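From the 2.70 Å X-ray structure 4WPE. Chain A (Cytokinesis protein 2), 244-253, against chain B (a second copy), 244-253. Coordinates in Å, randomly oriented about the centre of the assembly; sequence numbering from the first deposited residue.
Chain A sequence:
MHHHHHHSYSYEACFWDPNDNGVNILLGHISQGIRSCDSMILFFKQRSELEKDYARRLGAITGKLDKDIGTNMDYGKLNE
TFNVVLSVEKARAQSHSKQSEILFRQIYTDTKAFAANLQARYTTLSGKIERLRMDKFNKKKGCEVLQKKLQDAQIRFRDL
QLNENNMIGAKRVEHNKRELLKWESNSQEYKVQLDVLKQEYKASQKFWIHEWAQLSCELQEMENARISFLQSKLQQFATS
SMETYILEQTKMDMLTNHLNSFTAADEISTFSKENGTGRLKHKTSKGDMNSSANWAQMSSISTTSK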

# COMPACT_ATOMS: atom_id res chain seq x y z
N THR A 244 4.59 10.78 0.93
CA THR A 244 3.32 10.07 0.97
C THR A 244 2.82 9.89 2.40
O THR A 244 1.67 10.21 2.71
N TYR A 245 3.69 9.37 3.26
CA TYR A 245 3.33 9.07 4.64
C TYR A 245 2.91 10.33 5.40
O TYR A 245 2.01 10.30 6.23
N ILE A 246 3.58 11.44 5.10
CA ILE A 246 3.26 12.71 5.74
C ILE A 246 1.91 13.22 5.22
O ILE A 246 1.12 13.79 5.97
N LEU A 247 1.65 12.99 3.94
CA LEU A 247 0.36 13.34 3.35
C LEU A 247 -0.77 12.49 3.94
O LEU A 247 -1.82 13.02 4.31
N GLU A 248 -0.54 11.19 4.00
CA GLU A 248 -1.55 10.25 4.49
C GLU A 248 -1.93 10.56 5.93
O GLU A 248 -3.07 10.34 6.35
N GLN A 249 -0.98 11.08 6.70
CA GLN A 249 -1.25 11.47 8.07
C GLN A 249 -2.18 12.69 8.11
O GLN A 249 -3.11 12.74 8.91
N THR A 250 -1.92 13.65 7.24
CA THR A 250 -2.71 14.88 7.18
C THR A 250 -4.16 14.59 6.79
O THR A 250 -5.08 15.26 7.26
N LYS A 251 -4.35 13.60 5.94
CA LYS A 251 -5.68 13.24 5.47
C LYS A 251 -6.48 12.52 6.55
O LYS A 251 -7.69 12.69 6.65
N MSE A 252 -5.80 11.71 7.37
CA MSE A 252 -6.45 11.04 8.48
C MSE A 252 -6.70 12.03 9.62
O MSE A 252 -7.56 11.81 10.47
N ASP A 253 -5.93 13.12 9.64
CA ASP A 253 -6.20 14.21 10.57
C ASP A 253 -7.52 14.85 10.20
O ASP A 253 -8.36 15.11 11.06
N THR B 244 -0.07 3.28 11.29
CA THR B 244 0.83 2.82 10.23
C THR B 244 1.63 3.97 9.64
O THR B 244 2.86 3.90 9.54
N TYR B 245 0.94 5.04 9.26
CA TYR B 245 1.57 6.18 8.61
C TYR B 245 2.60 6.85 9.52
O TYR B 245 3.64 7.31 9.06
N ILE B 246 2.31 6.88 10.82
CA ILE B 246 3.22 7.47 11.79
C ILE B 246 4.44 6.56 11.96
O ILE B 246 5.57 7.03 12.12
N LEU B 247 4.21 5.25 11.90
CA LEU B 247 5.30 4.28 11.96
C LEU B 247 6.18 4.37 10.72
O LEU B 247 7.41 4.41 10.82
N GLU B 248 5.55 4.41 9.55
CA GLU B 248 6.27 4.45 8.28
C GLU B 248 7.15 5.69 8.18
O GLU B 248 8.21 5.67 7.56
N GLN B 249 6.71 6.77 8.81
CA GLN B 249 7.50 8.00 8.84
C GLN B 249 8.76 7.81 9.69
O GLN B 249 9.85 8.23 9.30
N THR B 250 8.60 7.15 10.83
CA THR B 250 9.71 6.92 11.75
C THR B 250 10.78 6.04 11.12
O THR B 250 11.97 6.21 11.38
N LYS B 251 10.35 5.09 10.29
CA LYS B 251 11.27 4.17 9.65
C LYS B 251 12.05 4.85 8.53
O LYS B 251 13.22 4.53 8.31
N MSE B 252 11.41 5.78 7.83
CA MSE B 252 12.10 6.55 6.80
C MSE B 252 13.00 7.61 7.43
O MSE B 252 13.95 8.09 6.81
N ASP B 253 12.70 7.97 8.68
CA ASP B 253 13.59 8.83 9.44
C ASP B 253 14.89 8.07 9.71
O ASP B 253 15.98 8.62 9.55

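Two carboxylates meet across the dyad of this contact, and a single water reconciles them. A:Glu248 OE1 and B:Glu248 OE1 lie 4.5 Å apart, like charges that would ordinarily repel; water 1 donates a hydrogen bond to each, 2.6 Å to A:Glu248 OE1 and 3.0 Å to B:Glu248 OE1. The pair illustrates a general property of two-fold interfaces: a residue close to a two-fold axis can meet its own copy, and where both are charged a shared water can bridge them. No direct hydrogen bond joins the stretches; A:Glu248 OE2 and B:Glu248 OE2 are hydrogen-bonded elsewhere in the structure.

The helices run nearly antiparallel, at 155°, and their axes approach to 8.7 Å, with A:Tyr245 and B:Tyr245 in register. Both tyrosines point toward the partner helix in the m rotamer, as do A:Glu248, B:Glu248, A:Met252 and B:Met252, and the tyrosines cover more of the contact than any other residue. Each ring lies against the glutamate of the other chain, A:Glu248 or B:Glu248, whose chi1 is m and chi2 t: B:Glu248 CB sits 3.6 Å from the centroid of the A:Tyr245 ring, only 8° off the normal, a CH-pi contact over the face. B:Glu248 thus lays CB over the ring and has OE1 bonded to the water, while its OE2 comes within 3.4 Å of A:Tyr245 CE1. At the ring edge, selenomethionine B:Met252, with chi1 and chi2 both m, brings CG to 3.6 Å from A:Tyr245 CE2, while its CE comes within 3.5 Å of A:Tyr245 OH. Symmetry repeats every one of these contacts.

A:Gln249 and B:Gln249 begin sideways, but their extended t,t side chains carry the amides across, where A:Gln249 NE2 approaches B:Ile246 CG1 at 3.7 Å. A:Gln249 OE1 and B:Gln249 OE1 stand 3.4 Å apart, two acceptors without a hydrogen bond between them. A:Thr250 and B:Thr250, out of reach of the partner, turn inward to their own helices: A:Thr250 OG1 donates to A:Ile246 O at 3.0 Å.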

# COMPACT_ATOMS: atom_id res chain seq x y z
CB THR A 244 3.42 8.69 0.31
OG1 THR A 244 3.86 8.85 -1.05
CG2 THR A 244 2.07 7.99 0.32
CB TYR A 245 4.49 8.38 5.35
CG TYR A 245 5.03 7.17 4.62
CD1 TYR A 245 4.19 6.33 3.90
CD2 TYR A 245 6.39 6.86 4.64
CE1 TYR A 245 4.68 5.22 3.23
CE2 TYR A 245 6.89 5.76 3.97
CZ TYR A 245 6.03 4.94 3.27
OH TYR A 245 6.52 3.84 2.60
CB ILE A 246 4.37 13.76 5.50
CG1 ILE A 246 5.45 13.62 6.58
CG2 ILE A 246 3.82 15.17 5.55
CD1 ILE A 246 6.77 14.24 6.21
CB LEU A 247 0.39 13.19 1.83
CG LEU A 247 -0.95 13.23 1.10
CD1 LEU A 247 -0.85 14.08 -0.15
CD2 LEU A 247 -1.44 11.83 0.75
CB GLU A 248 -1.06 8.81 4.37
CG GLU A 248 -0.89 8.35 2.93
CD GLU A 248 -0.42 6.90 2.82
OE1 GLU A 248 0.78 6.63 3.06
OE2 GLU A 248 -1.26 6.04 2.47
CB GLN A 249 0.06 11.77 8.82
CG GLN A 249 -0.13 12.40 10.18
CD GLN A 249 1.17 12.54 10.95
OE1 GLN A 249 2.25 12.60 10.36
NE2 GLN A 249 1.07 12.58 12.27
CB THR A 250 -2.10 15.88 6.18
OG1 THR A 250 -0.72 16.08 6.48
CG2 THR A 250 -2.82 17.22 6.26
CB LYS A 251 -5.59 12.38 4.21
CG LYS A 251 -4.99 13.11 3.03
CD LYS A 251 -5.59 14.50 2.88
CE LYS A 251 -5.19 15.15 1.57
NZ LYS A 251 -5.69 16.55 1.50
CB MSE A 252 -5.63 9.85 8.98
CG MSE A 252 -5.46 8.75 7.95
SE MSE A 252 -7.15 7.88 7.51
CE MSE A 252 -6.54 6.71 6.07
CB ASP A 253 -5.07 15.25 10.56
CG ASP A 253 -3.91 14.86 11.45
OD1 ASP A 253 -4.13 14.17 12.47
OD2 ASP A 253 -2.77 15.27 11.15
CB THR B 244 0.06 2.14 9.10
OG1 THR B 244 -0.69 1.03 9.63
CG2 THR B 244 1.02 1.63 8.04
CB TYR B 245 0.51 7.20 8.18
CG TYR B 245 -0.61 6.61 7.34
CD1 TYR B 245 -0.36 5.58 6.44
CD2 TYR B 245 -1.92 7.08 7.46
CE1 TYR B 245 -1.38 5.04 5.68
CE2 TYR B 245 -2.94 6.54 6.71
CZ TYR B 245 -2.67 5.52 5.82
OH TYR B 245 -3.68 4.98 5.06
CB ILE B 246 2.53 7.71 13.14
CG1 ILE B 246 1.84 9.08 13.13
CG2 ILE B 246 3.52 7.67 14.29
CD1 ILE B 246 0.77 9.24 14.18
CB LEU B 247 4.76 2.86 12.11
CG LEU B 247 5.75 1.72 11.88
CD1 LEU B 247 5.58 0.64 12.94
CD2 LEU B 247 5.59 1.11 10.49
CB GLU B 248 5.30 4.40 7.10
CG GLU B 248 4.55 3.07 6.99
CD GLU B 248 3.61 3.02 5.80
OE1 GLU B 248 2.52 3.64 5.86
OE2 GLU B 248 3.95 2.34 4.81
CB GLN B 249 6.66 9.17 9.37
CG GLN B 249 7.46 10.43 9.65
CD GLN B 249 6.59 11.61 10.02
OE1 GLN B 249 5.47 11.43 10.51
NE2 GLN B 249 7.09 12.81 9.79
CB THR B 250 9.22 6.27 13.06
OG1 THR B 250 8.14 7.05 13.60
CG2 THR B 250 10.34 6.20 14.09
CB LYS B 251 10.52 2.96 9.11
CG LYS B 251 9.88 2.11 10.20
CD LYS B 251 10.85 1.87 11.34
CE LYS B 251 10.33 0.84 12.31
NZ LYS B 251 11.23 0.70 13.49
CB MSE B 252 11.11 7.20 5.84
CG MSE B 252 10.27 6.22 5.05
SE MSE B 252 11.34 5.16 3.81
CE MSE B 252 9.96 3.93 3.17
CB ASP B 253 12.95 9.29 10.75
CG ASP B 253 12.05 10.50 10.58
OD1 ASP B 253 12.32 11.32 9.67
OD2 ASP B 253 11.09 10.64 11.36
O HOH W 1 1.05 4.03 3.23